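Side-chain contacts in AT-less polyketide synthase (Streptomyces platensis subsp. rosaceus, PDB 4TKT), which probably extends polyketide chains by decarboxylative carbon-carbon condensation, serving as a ketosynthase domain of the isomigrastatin assembly line: residues Arg96-Cys101 / Ile131-Gly136; Ala135-Ser140 / Ala163-Arg168; Val180-Met185 / Leu190-Leu195; His194-Ala199 / Ala208-Val213; Ala298-Ser303 / Ser425-Gly430. All blocks are in the same frame, centred on the assembly; numbering follows the deposited sequence.

Contact 1: residues Arg96-Cys101 / Ile131-Gly136; sequences RLFLQC and IGVFAG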
# COMPACT_ATOMS: atom_id res chain seq x y z
N ARG A 96 6.06 0.07 13.20
CA ARG A 96 7.31 0.37 12.52
C ARG A 96 7.16 0.31 11.01
O ARG A 96 7.58 1.23 10.30
CB ARG A 96 8.41 -0.60 12.98
CG ARG A 96 8.83 -0.43 14.43
CD ARG A 96 10.05 -1.30 14.74
NE ARG A 96 9.75 -2.35 15.71
CZ ARG A 96 10.43 -3.49 15.80
NH1 ARG A 96 11.44 -3.73 14.97
NH2 ARG A 96 10.11 -4.39 16.71
N LEU A 97 6.54 -0.76 10.51
CA LEU A 97 6.41 -0.95 9.08
C LEU A 97 5.40 0.02 8.45
O LEU A 97 5.52 0.37 7.28
CB LEU A 97 6.00 -2.39 8.76
CG LEU A 97 7.03 -3.47 9.09
CD1 LEU A 97 6.74 -4.75 8.33
CD2 LEU A 97 8.44 -2.98 8.80
N PHE A 98 4.42 0.46 9.23
CA PHE A 98 3.43 1.38 8.71
C PHE A 98 4.02 2.78 8.61
O PHE A 98 3.68 3.54 7.70
CB PHE A 98 2.17 1.39 9.58
CG PHE A 98 0.99 2.04 8.92
CD1 PHE A 98 0.44 1.50 7.76
CD2 PHE A 98 0.42 3.19 9.45
CE1 PHE A 98 -0.64 2.10 7.14
CE2 PHE A 98 -0.67 3.79 8.83
CZ PHE A 98 -1.20 3.24 7.68
N LEU A 99 4.90 3.12 9.54
CA LEU A 99 5.65 4.36 9.46
C LEU A 99 6.40 4.45 8.13
O LEU A 99 6.32 5.44 7.42
CB LEU A 99 6.63 4.49 10.63
CG LEU A 99 6.16 5.29 11.84
CD1 LEU A 99 7.20 5.22 12.95
CD2 LEU A 99 5.88 6.73 11.45
N GLN A 100 7.13 3.38 7.81
CA GLN A 100 7.92 3.33 6.58
C GLN A 100 7.01 3.32 5.35
O GLN A 100 7.33 3.93 4.33
CB GLN A 100 8.84 2.11 6.59
CG GLN A 100 9.92 2.19 7.66
CD GLN A 100 10.89 1.02 7.62
OE1 GLN A 100 10.60 -0.02 7.04
NE2 GLN A 100 12.06 1.20 8.23
N CYS A 101 5.89 2.64 5.47
CA CYS A 101 4.88 2.62 4.42
C CYS A 101 4.30 4.01 4.17
O CYS A 101 4.11 4.41 3.02
CB CYS A 101 3.75 1.65 4.79
SG CYS A 101 2.42 1.56 3.58
N ILE A 131 -3.82 16.77 7.16
CA ILE A 131 -3.63 15.37 6.78
C ILE A 131 -4.30 14.43 7.77
O ILE A 131 -4.03 14.49 8.97
CB ILE A 131 -2.14 15.00 6.70
CG1 ILE A 131 -1.37 16.00 5.84
CG2 ILE A 131 -1.96 13.59 6.17
CD1 ILE A 131 0.12 15.75 5.81
N GLY A 132 -5.16 13.55 7.27
CA GLY A 132 -5.80 12.55 8.11
C GLY A 132 -5.15 11.19 7.96
O GLY A 132 -4.65 10.85 6.89
N VAL A 133 -5.14 10.40 9.03
CA VAL A 133 -4.53 9.08 8.99
C VAL A 133 -5.52 8.02 9.48
O VAL A 133 -5.96 8.04 10.62
CB VAL A 133 -3.25 9.01 9.85
CG1 VAL A 133 -2.58 7.66 9.70
CG2 VAL A 133 -2.29 10.12 9.44
N PHE A 134 -5.85 7.09 8.59
CA PHE A 134 -6.83 6.05 8.88
C PHE A 134 -6.22 4.69 8.64
O PHE A 134 -6.00 4.28 7.50
CB PHE A 134 -8.08 6.23 8.02
CG PHE A 134 -8.77 7.55 8.23
CD1 PHE A 134 -8.35 8.67 7.55
CD2 PHE A 134 -9.83 7.66 9.11
CE1 PHE A 134 -8.98 9.89 7.74
CE2 PHE A 134 -10.46 8.87 9.31
CZ PHE A 134 -10.03 9.98 8.62
N ALA A 135 -5.93 3.98 9.73
CA ALA A 135 -5.24 2.70 9.64
C ALA A 135 -6.15 1.55 10.05
O ALA A 135 -6.96 1.68 10.96
CB ALA A 135 -3.99 2.72 10.50
N GLY A 136 -6.01 0.42 9.37
CA GLY A 136 -6.74 -0.78 9.73
C GLY A 136 -5.80 -1.85 10.24
O GLY A 136 -4.81 -2.18 9.60
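A chi1 of -165° sets CG of Phe98 opposite its own backbone N and beside the carbonyl carbon, and this swing carries the ring off helix 93-109 onto strand 129-136, where Ala135 and Val133 receive it. The far end of the ring does the touching. CE2 of Phe98 lies 3.9 Å from CB of Ala135, and CZ of Phe98 is almost as near to that methyl, at 4.0 Å, so the methyl lies against the CE2-CZ bond and comes in obliquely to the ring. Val133 meets the ring differently: its CG1 stands at the edge, near the ring plane, 4.4 Å from CE2 of Phe98. Because Val133 and Ala135 are two apart on an extended chain, both direct their CB to the helix, while Phe134 between them turns to the other face and packs against helix 188-202. This is the layered packing of the thiolase fold, to which ketosynthases belong: a strand lying between strands 179-182 and 208-214, with helices on both faces. The backbones stay well apart, CA of Phe98 being 8.8 Å from CA of Ala135, and the aromatic ring spans that separation. Ile165 and Val169 of helix 163-173, with Val253 of strand 252-260, also touch the Phe98 ring, which makes its surroundings apolar. Of the 101 Å² buried here, summed over both segments, Phe98 accounts for 53 Å².

Contact 2: residues Ala135-Ser140 / Ala163-Arg168; sequences AGAMYS and ASIANR
Ala135 and Ala166 bring the two backbones close, their CA atoms being 5.6 Å apart. Ala135 has ordinary strand geometry and the chain stays extended through Ala137 (phi -157°, psi 156°), so Ala135 and Ala137 both turn their methyls to helix 163-173, with Gly136, which has no side chain, between them. On the helical side the consecutive residues Ile165 and Ala166 face the strand. Their contributions differ. Ile165 divides its branches between the two alanines: CG2, anti to the backbone N, rests 3.8 Å from CB of Ala135, whereas the longer arm, kept straight by a chi2 of 178°, ends with CD1 at 3.6 Å from CB of Ala137. The side chain therefore lies alongside the strand and covers two successive methyls on that face. Ala166 adds a longer, methyl-on-methyl contact, its CB being 4.1 Å from CB of Ala135. Alanines on both segments, Ala135 and Ala166, allow the close backbone approach, and the contact between the segments is wholly apolar. Phe98 of helix 93-109 and Val213 of strand 208-214 also touch Ile165, while Ala135 is paired through its backbone with Val180 and Val182 of the next strand. The chain leaves strand 129-136, passes through helix 163-173 and returns as strand 179-182, parallel to and adjacent to the first, which is a beta-alpha-beta crossover of the thiolase fold.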
# COMPACT_ATOMS: atom_id res chain seq x y z
N ALA A 135 -5.93 3.98 9.73
CA ALA A 135 -5.24 2.70 9.64
C ALA A 135 -6.15 1.55 10.05
O ALA A 135 -6.96 1.68 10.96
CB ALA A 135 -3.99 2.72 10.50
N GLY A 136 -6.01 0.42 9.37
CA GLY A 136 -6.74 -0.78 9.73
C GLY A 136 -5.80 -1.85 10.24
O GLY A 136 -4.81 -2.18 9.60
N ALA A 137 -6.12 -2.40 11.41
CA ALA A 137 -5.34 -3.48 12.00
C ALA A 137 -6.21 -4.25 12.98
O ALA A 137 -7.17 -3.70 13.51
CB ALA A 137 -4.10 -2.95 12.68
N MSE A 138 -5.88 -5.51 13.23
CA MSE A 138 -6.72 -6.33 14.11
C MSE A 138 -5.95 -7.14 15.15
O MSE A 138 -6.55 -7.65 16.10
CB MSE A 138 -7.58 -7.27 13.27
CG MSE A 138 -6.81 -8.28 12.44
SE MSE A 138 -7.99 -9.54 11.50
CE MSE A 138 -8.75 -10.46 13.03
N TYR A 139 -4.63 -7.27 14.99
CA TYR A 139 -3.84 -8.06 15.93
C TYR A 139 -2.87 -7.22 16.75
O TYR A 139 -2.23 -6.31 16.22
CB TYR A 139 -3.05 -9.14 15.19
CG TYR A 139 -3.89 -10.24 14.59
CD1 TYR A 139 -4.54 -11.16 15.40
CD2 TYR A 139 -4.02 -10.37 13.22
CE1 TYR A 139 -5.31 -12.17 14.86
CE2 TYR A 139 -4.79 -11.38 12.66
CZ TYR A 139 -5.43 -12.28 13.49
OH TYR A 139 -6.20 -13.29 12.95
N SER A 140 -2.75 -7.55 18.03
CA SER A 140 -1.73 -6.97 18.90
C SER A 140 -0.92 -8.08 19.54
O SER A 140 -0.99 -8.28 20.75
CB SER A 140 -2.35 -6.08 19.97
OG SER A 140 -2.91 -4.92 19.40
N ALA A 163 -3.94 1.96 18.25
CA ALA A 163 -4.04 3.38 17.93
C ALA A 163 -2.69 3.97 17.55
O ALA A 163 -2.62 4.92 16.76
CB ALA A 163 -4.63 4.15 19.10
N SER A 164 -1.62 3.42 18.11
CA SER A 164 -0.28 3.93 17.86
C SER A 164 0.09 3.83 16.40
O SER A 164 0.87 4.65 15.90
CB SER A 164 0.74 3.18 18.71
OG SER A 164 0.59 3.50 20.08
N ILE A 165 -0.46 2.84 15.71
CA ILE A 165 -0.20 2.67 14.28
C ILE A 165 -0.56 3.94 13.51
O ILE A 165 0.22 4.40 12.67
CB ILE A 165 -0.99 1.47 13.71
CG1 ILE A 165 -0.51 0.18 14.37
CG2 ILE A 165 -0.83 1.39 12.21
CD1 ILE A 165 -1.27 -1.05 13.90
N ALA A 166 -1.72 4.51 13.80
CA ALA A 166 -2.14 5.74 13.15
C ALA A 166 -1.53 6.96 13.81
O ALA A 166 -1.16 7.93 13.14
CB ALA A 166 -3.66 5.84 13.14
N ASN A 167 -1.43 6.93 15.14
CA ASN A 167 -0.97 8.08 15.90
C ASN A 167 0.50 8.43 15.67
O ASN A 167 0.86 9.60 15.64
CB ASN A 167 -1.22 7.86 17.39
CG ASN A 167 -2.66 8.13 17.79
OD1 ASN A 167 -3.48 8.50 16.95
ND2 ASN A 167 -2.97 7.94 19.06
N ARG A 168 1.34 7.42 15.49
CA ARG A 168 2.76 7.66 15.27
C ARG A 168 3.02 8.26 13.90
O ARG A 168 3.93 9.07 13.73
CB ARG A 168 3.58 6.38 15.44
CG ARG A 168 3.64 5.91 16.87
CD ARG A 168 4.80 4.98 17.11
NE ARG A 168 4.78 4.46 18.48
CZ ARG A 168 5.18 5.14 19.54
NH1 ARG A 168 5.65 6.38 19.40
NH2 ARG A 168 5.12 4.59 20.75

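Contact 3: residues Val180-Met185 / Leu190-Leu195; sequences VTVDTM and LSAIHL
Ser191 OG is approached from two directions: it is hydrogen-bonded to Ala187 O, four residues earlier and just before helix 188-202, and it lies 2.9 Å from OG1 of Thr184 across the contact. A chi1 of 59° brings the threonine hydroxyl there by placing OG1 between the backbone N and the carbonyl carbon, and CG2 of Thr184 follows at 3.8 Å from OG of Ser191. The axes of strand 180-182 and helix 190-195 pass 8.7 Å apart and run at 139° to each other, closer to antiparallel than to perpendicular, so contacts can follow one another along both. Two residues before Thr184, Val182 fills the interval with both methyls. Its CG2 meets CB of Ala192 at 3.9 Å, while CG1 of Val182 reaches CD1 of Leu195 at 3.5 Å, the two side chains crossing at a slant. Between Val182 and Thr184, Asp183 turns away and shapes the chain instead: its OD1 accepts from N of Met185 (a selenomethionine) at 2.9 Å with an N-H...O angle of 160°, an Asx turn. Ser188 OG is hydrogen-bonded to Thr184 N and Met185 O, tying the turn to the start of the helix; in ketosynthases the cysteine nucleophile generally sits in this tight turn. The chemistry is graded, methyls along the strand and hydroxyls near the turn, consistent with the Asx turn and Ser188 bonds shaping the turn and the methyls setting helix against strand.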
# COMPACT_ATOMS: atom_id res chain seq x y z
N VAL A 180 -6.88 7.85 13.31
CA VAL A 180 -7.75 6.76 13.75
C VAL A 180 -7.26 5.39 13.29
O VAL A 180 -6.93 5.19 12.12
CB VAL A 180 -9.19 6.97 13.23
CG1 VAL A 180 -10.06 5.78 13.58
CG2 VAL A 180 -9.79 8.24 13.80
N THR A 181 -7.23 4.44 14.21
CA THR A 181 -7.06 3.04 13.84
C THR A 181 -8.39 2.33 14.02
O THR A 181 -9.01 2.42 15.09
CB THR A 181 -5.98 2.34 14.67
OG1 THR A 181 -4.75 3.06 14.56
CG2 THR A 181 -5.77 0.92 14.16
N VAL A 182 -8.84 1.63 12.99
CA VAL A 182 -10.10 0.91 13.06
C VAL A 182 -9.89 -0.59 12.97
O VAL A 182 -9.02 -1.07 12.23
CB VAL A 182 -11.07 1.34 11.95
CG1 VAL A 182 -11.51 2.77 12.18
CG2 VAL A 182 -10.43 1.19 10.59
N ASP A 183 -10.69 -1.33 13.72
CA ASP A 183 -10.67 -2.78 13.66
C ASP A 183 -12.05 -3.30 13.27
O ASP A 183 -13.01 -3.17 14.02
CB ASP A 183 -10.23 -3.38 14.99
CG ASP A 183 -10.11 -4.89 14.94
OD1 ASP A 183 -10.15 -5.45 13.82
OD2 ASP A 183 -9.97 -5.53 16.01
N THR A 184 -12.14 -3.87 12.08
CA THR A 184 -13.31 -4.62 11.65
C THR A 184 -12.84 -5.95 11.09
O THR A 184 -13.45 -6.51 10.18
CB THR A 184 -14.14 -3.86 10.60
OG1 THR A 184 -13.32 -3.59 9.46
CG2 THR A 184 -14.66 -2.55 11.17
N MSE A 185 -11.72 -6.42 11.63
CA MSE A 185 -11.07 -7.65 11.20
C MSE A 185 -10.67 -7.60 9.73
O MSE A 185 -9.99 -6.67 9.30
CB MSE A 185 -11.97 -8.86 11.46
CG MSE A 185 -12.53 -8.90 12.88
SE MSE A 185 -13.04 -10.69 13.45
CE MSE A 185 -14.04 -10.24 15.07
N LEU A 190 -10.35 -1.63 4.20
CA LEU A 190 -11.41 -1.05 3.39
C LEU A 190 -12.31 -0.16 4.24
O LEU A 190 -12.86 0.82 3.75
CB LEU A 190 -12.24 -2.15 2.72
CG LEU A 190 -12.06 -2.20 1.21
CD1 LEU A 190 -10.58 -2.32 0.86
CD2 LEU A 190 -12.85 -3.34 0.59
N SER A 191 -12.45 -0.50 5.51
CA SER A 191 -13.23 0.32 6.43
C SER A 191 -12.52 1.64 6.69
O SER A 191 -13.16 2.68 6.82
CB SER A 191 -13.49 -0.42 7.74
OG SER A 191 -14.25 -1.59 7.51
N ALA A 192 -11.19 1.59 6.77
CA ALA A 192 -10.38 2.79 6.95
C ALA A 192 -10.54 3.72 5.76
O ALA A 192 -10.73 4.92 5.91
CB ALA A 192 -8.92 2.43 7.16
N ILE A 193 -10.46 3.14 4.56
CA ILE A 193 -10.65 3.89 3.33
C ILE A 193 -12.04 4.52 3.30
O ILE A 193 -12.20 5.68 2.91
CB ILE A 193 -10.45 2.99 2.10
CG1 ILE A 193 -8.98 2.57 2.01
CG2 ILE A 193 -10.91 3.69 0.84
CD1 ILE A 193 -8.65 1.67 0.84
N HIS A 194 -13.03 3.75 3.73
CA HIS A 194 -14.40 4.24 3.82
C HIS A 194 -14.50 5.48 4.69
O HIS A 194 -15.07 6.49 4.29
CB HIS A 194 -15.31 3.14 4.36
CG HIS A 194 -16.73 3.57 4.56
ND1 HIS A 194 -17.63 3.70 3.52
CD2 HIS A 194 -17.40 3.92 5.69
CE1 HIS A 194 -18.79 4.11 4.00
NE2 HIS A 194 -18.68 4.24 5.31
N LEU A 195 -13.93 5.41 5.89
CA LEU A 195 -13.96 6.53 6.82
C LEU A 195 -13.12 7.70 6.31
O LEU A 195 -13.48 8.86 6.51
CB LEU A 195 -13.46 6.10 8.19
CG LEU A 195 -14.31 5.02 8.86
CD1 LEU A 195 -13.75 4.67 10.22
CD2 LEU A 195 -15.76 5.47 8.98

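Contact 4: residues His194-Ala199 / Ala208-Val213; sequences HLACAA and ALAGGV
A beta-alpha-beta crossover closes here, where helix 188-202 lies against strand 208-214, the strand that follows it, and Ala196 meets Ala208 and Ala210. The packing between them is a triangle of three methyl groups. CB of Ala196 is 3.9 Å from CB of Ala210 and 4.1 Å from CB of Ala208, while the two strand methyls, CB of Ala208 and CB of Ala210, are themselves 5.7 Å apart. The helix methyl consequently sits over the interval between two residues on the same face of the strand, touching each about equally. Leu209, the residue in between, sends its side chain to the opposite face, onto helix 93-109. With nothing larger than a methyl on either side, the backbones come close: CA of Ala196 and CA of Ala208 are 6.1 Å apart. Only 102 Å² is buried between the segments, half of it by Ala196. Phe134, from the adjoining strand 129-136, touches both Ala196 and Ala208, and Leu258 of strand 252-260 also reaches Ala196, so bulkier apolar groups flank the methyls. Backbone bonds hold Leu209 to Gly132 and Phe134, and Ala208 and Ala210 to the antiparallel strand 252-260. In chain order the path runs from strand 179-182 through this helix to strand 208-214, stepping over the parallel strand 129-136, a connection found in the alpha/beta halves of the thiolase fold.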
# COMPACT_ATOMS: atom_id res chain seq x y z
N HIS A 194 -13.03 3.75 3.73
CA HIS A 194 -14.40 4.24 3.82
C HIS A 194 -14.50 5.48 4.69
O HIS A 194 -15.07 6.49 4.29
CB HIS A 194 -15.31 3.14 4.36
CG HIS A 194 -16.73 3.57 4.56
ND1 HIS A 194 -17.63 3.70 3.52
CD2 HIS A 194 -17.40 3.92 5.69
CE1 HIS A 194 -18.79 4.11 4.00
NE2 HIS A 194 -18.68 4.24 5.31
N LEU A 195 -13.93 5.41 5.89
CA LEU A 195 -13.96 6.53 6.82
C LEU A 195 -13.12 7.70 6.31
O LEU A 195 -13.48 8.86 6.51
CB LEU A 195 -13.46 6.10 8.19
CG LEU A 195 -14.31 5.02 8.86
CD1 LEU A 195 -13.75 4.67 10.22
CD2 LEU A 195 -15.76 5.47 8.98
N ALA A 196 -12.01 7.39 5.64
CA ALA A 196 -11.16 8.42 5.06
C ALA A 196 -11.91 9.21 3.99
O ALA A 196 -11.86 10.44 3.97
CB ALA A 196 -9.90 7.80 4.47
N CYS A 197 -12.61 8.50 3.12
CA CYS A 197 -13.36 9.14 2.04
C CYS A 197 -14.48 10.00 2.60
O CYS A 197 -14.79 11.06 2.06
CB CYS A 197 -13.92 8.09 1.08
SG CYS A 197 -12.66 7.30 0.03
N ALA A 198 -15.10 9.53 3.68
CA ALA A 198 -16.17 10.28 4.34
C ALA A 198 -15.63 11.58 4.94
O ALA A 198 -16.27 12.62 4.85
CB ALA A 198 -16.83 9.43 5.41
N ALA A 199 -14.45 11.49 5.55
CA ALA A 199 -13.82 12.65 6.17
C ALA A 199 -13.45 13.70 5.13
O ALA A 199 -13.63 14.90 5.35
CB ALA A 199 -12.60 12.23 6.96
N ALA A 208 -5.89 12.54 2.96
CA ALA A 208 -6.00 11.46 3.92
C ALA A 208 -5.14 10.28 3.53
O ALA A 208 -5.17 9.80 2.39
CB ALA A 208 -7.45 11.03 4.06
N LEU A 209 -4.37 9.81 4.49
CA LEU A 209 -3.62 8.57 4.35
C LEU A 209 -4.48 7.42 4.86
O LEU A 209 -4.90 7.42 6.02
CB LEU A 209 -2.30 8.65 5.11
CG LEU A 209 -1.19 7.72 4.65
CD1 LEU A 209 -0.87 7.99 3.19
CD2 LEU A 209 0.03 7.92 5.52
N ALA A 210 -4.77 6.45 4.00
CA ALA A 210 -5.57 5.30 4.40
C ALA A 210 -4.87 4.01 4.02
O ALA A 210 -4.34 3.88 2.92
CB ALA A 210 -6.95 5.36 3.77
N GLY A 211 -4.85 3.05 4.94
CA GLY A 211 -4.21 1.78 4.68
C GLY A 211 -4.42 0.77 5.79
O GLY A 211 -5.14 1.02 6.76
N GLY A 212 -3.78 -0.39 5.64
CA GLY A 212 -3.88 -1.46 6.61
C GLY A 212 -2.55 -2.15 6.82
O GLY A 212 -1.67 -2.10 5.97
N VAL A 213 -2.41 -2.80 7.97
CA VAL A 213 -1.20 -3.53 8.29
C VAL A 213 -1.54 -4.83 9.01
O VAL A 213 -2.43 -4.86 9.87
CB VAL A 213 -0.23 -2.68 9.15
CG1 VAL A 213 -0.95 -2.13 10.38
CG2 VAL A 213 1.00 -3.48 9.55

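Contact 5: residues Ala298-Ser303 / Ser425-Gly430; sequences AAVIRS and SSFGAG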
# COMPACT_ATOMS: atom_id res chain seq x y z
N ALA A 298 -24.66 -8.60 -0.62
CA ALA A 298 -25.34 -8.02 -1.77
C ALA A 298 -25.75 -6.59 -1.48
O ALA A 298 -25.68 -5.73 -2.36
CB ALA A 298 -26.55 -8.86 -2.13
N ALA A 299 -26.16 -6.33 -0.25
CA ALA A 299 -26.63 -5.00 0.14
C ALA A 299 -25.49 -3.99 0.14
O ALA A 299 -25.65 -2.88 -0.37
CB ALA A 299 -27.30 -5.05 1.50
N VAL A 300 -24.35 -4.37 0.71
CA VAL A 300 -23.23 -3.44 0.82
C VAL A 300 -22.65 -3.15 -0.56
O VAL A 300 -22.18 -2.04 -0.82
CB VAL A 300 -22.13 -3.98 1.77
CG1 VAL A 300 -21.37 -5.15 1.16
CG2 VAL A 300 -21.16 -2.87 2.15
N ILE A 301 -22.71 -4.13 -1.45
CA ILE A 301 -22.21 -3.96 -2.81
C ILE A 301 -23.11 -3.02 -3.61
O ILE A 301 -22.62 -2.15 -4.33
CB ILE A 301 -22.09 -5.32 -3.52
CG1 ILE A 301 -20.94 -6.13 -2.91
CG2 ILE A 301 -21.83 -5.13 -5.01
CD1 ILE A 301 -20.96 -7.59 -3.28
N ARG A 302 -24.42 -3.19 -3.47
CA ARG A 302 -25.37 -2.30 -4.13
C ARG A 302 -25.28 -0.88 -3.58
O ARG A 302 -25.39 0.09 -4.32
CB ARG A 302 -26.80 -2.82 -3.98
CG ARG A 302 -27.12 -4.08 -4.76
CD ARG A 302 -28.62 -4.35 -4.75
NE ARG A 302 -28.93 -5.76 -4.54
CZ ARG A 302 -29.32 -6.27 -3.37
NH1 ARG A 302 -29.45 -5.49 -2.31
NH2 ARG A 302 -29.58 -7.56 -3.27
N SER A 303 -25.10 -0.77 -2.26
CA SER A 303 -25.01 0.54 -1.62
C SER A 303 -23.82 1.33 -2.14
O SER A 303 -23.93 2.54 -2.36
CB SER A 303 -24.90 0.38 -0.10
OG SER A 303 -26.02 -0.32 0.42
N SER A 425 -14.15 -6.12 -2.82
CA SER A 425 -14.86 -6.57 -1.63
C SER A 425 -13.93 -7.05 -0.53
O SER A 425 -12.86 -7.61 -0.80
CB SER A 425 -15.84 -7.68 -1.99
OG SER A 425 -16.82 -7.24 -2.91
N SER A 426 -14.33 -6.84 0.72
CA SER A 426 -13.61 -7.37 1.86
C SER A 426 -14.60 -7.65 2.99
O SER A 426 -15.32 -6.76 3.43
CB SER A 426 -12.52 -6.40 2.33
OG SER A 426 -11.60 -7.05 3.19
N PHE A 427 -14.63 -8.90 3.44
CA PHE A 427 -15.64 -9.34 4.40
C PHE A 427 -14.99 -9.85 5.68
O PHE A 427 -14.29 -10.87 5.67
CB PHE A 427 -16.52 -10.42 3.78
CG PHE A 427 -17.16 -10.02 2.48
CD1 PHE A 427 -17.72 -8.76 2.33
CD2 PHE A 427 -17.19 -10.89 1.41
CE1 PHE A 427 -18.31 -8.39 1.13
CE2 PHE A 427 -17.78 -10.53 0.21
CZ PHE A 427 -18.34 -9.27 0.07
N GLY A 428 -15.22 -9.14 6.78
CA GLY A 428 -14.66 -9.53 8.06
C GLY A 428 -15.29 -10.81 8.58
O GLY A 428 -16.49 -11.03 8.41
N ALA A 429 -14.48 -11.65 9.22
CA ALA A 429 -14.96 -12.89 9.80
C ALA A 429 -16.04 -12.63 10.85
O ALA A 429 -16.90 -13.47 11.09
CB ALA A 429 -13.81 -13.67 10.41
N GLY A 430 -15.99 -11.45 11.47
CA GLY A 430 -16.94 -11.09 12.50
C GLY A 430 -18.23 -10.50 11.96
O GLY A 430 -19.12 -10.14 12.73
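Segment 298-303 of helix 294-308 passes the end of strand 421-427 with CA of Ile301 and CA of Ser425 7.9 Å apart, a separation that side chains must span. Ile301 does so with its long branch. Its CG1 is anti to the carbonyl carbon (chi1 -70°) and the chain continues nearly straight, which brings CD1 of Ile301 to 4.2 Å from OG of Ser425. That oxygen makes its polar bond to His435 ND1 on the neighbouring strand 432-439, so the isoleucine methyl packs beside a hydroxyl that already has a partner. Val300 makes the second touch, a loose one: its CG1 stands 4.5 Å from CE1 of Phe427 and approaches the ring obliquely. In the layered thiolase fold this helix belongs with helix 328-340 to the outer covering of the C-terminal half of the sheet, as its packing on strands 273-282 and 432-439 indicates. Helix 328-340 also touches Ile301 and Phe427, and the Phe427 ring meets that of His321 with the planes about 55° apart. One turn of the helix carries an extra bond: OG of Ser303 donates to O of Ala299 at 2.7 Å from above the carbonyl plane, with a C=O...O angle of 139°. The backbone N of Ser303 bonds to Ala299 O at 2.9 Å from the opposite face of that plane, so the carbonyl is gripped twice.

Contacts 1, 2 and 4 are buried and wholly apolar, and they pack helices on opposite faces of the neighbouring strands 129-136 and 208-214. Contacts 1 and 2 share Ala135, the ring of one and the isoleucine of the other meeting the same methyl. Contacts 3 and 4 share helix 188-202, which faces strand 179-182, outermost in the sheet of this chain, at one end and the inner strand 208-214 further along. Contact 3 is partly exposed and mixes hydroxyls with methyls. Contact 5 is also buried, but lies in the C-terminal half, its centre about 24 Å from that of contact 1; it touches contact 3 through Leu190 and Ser426, with one long apolar pair, Val300-Phe427, and a methyl beside a hydroxyl.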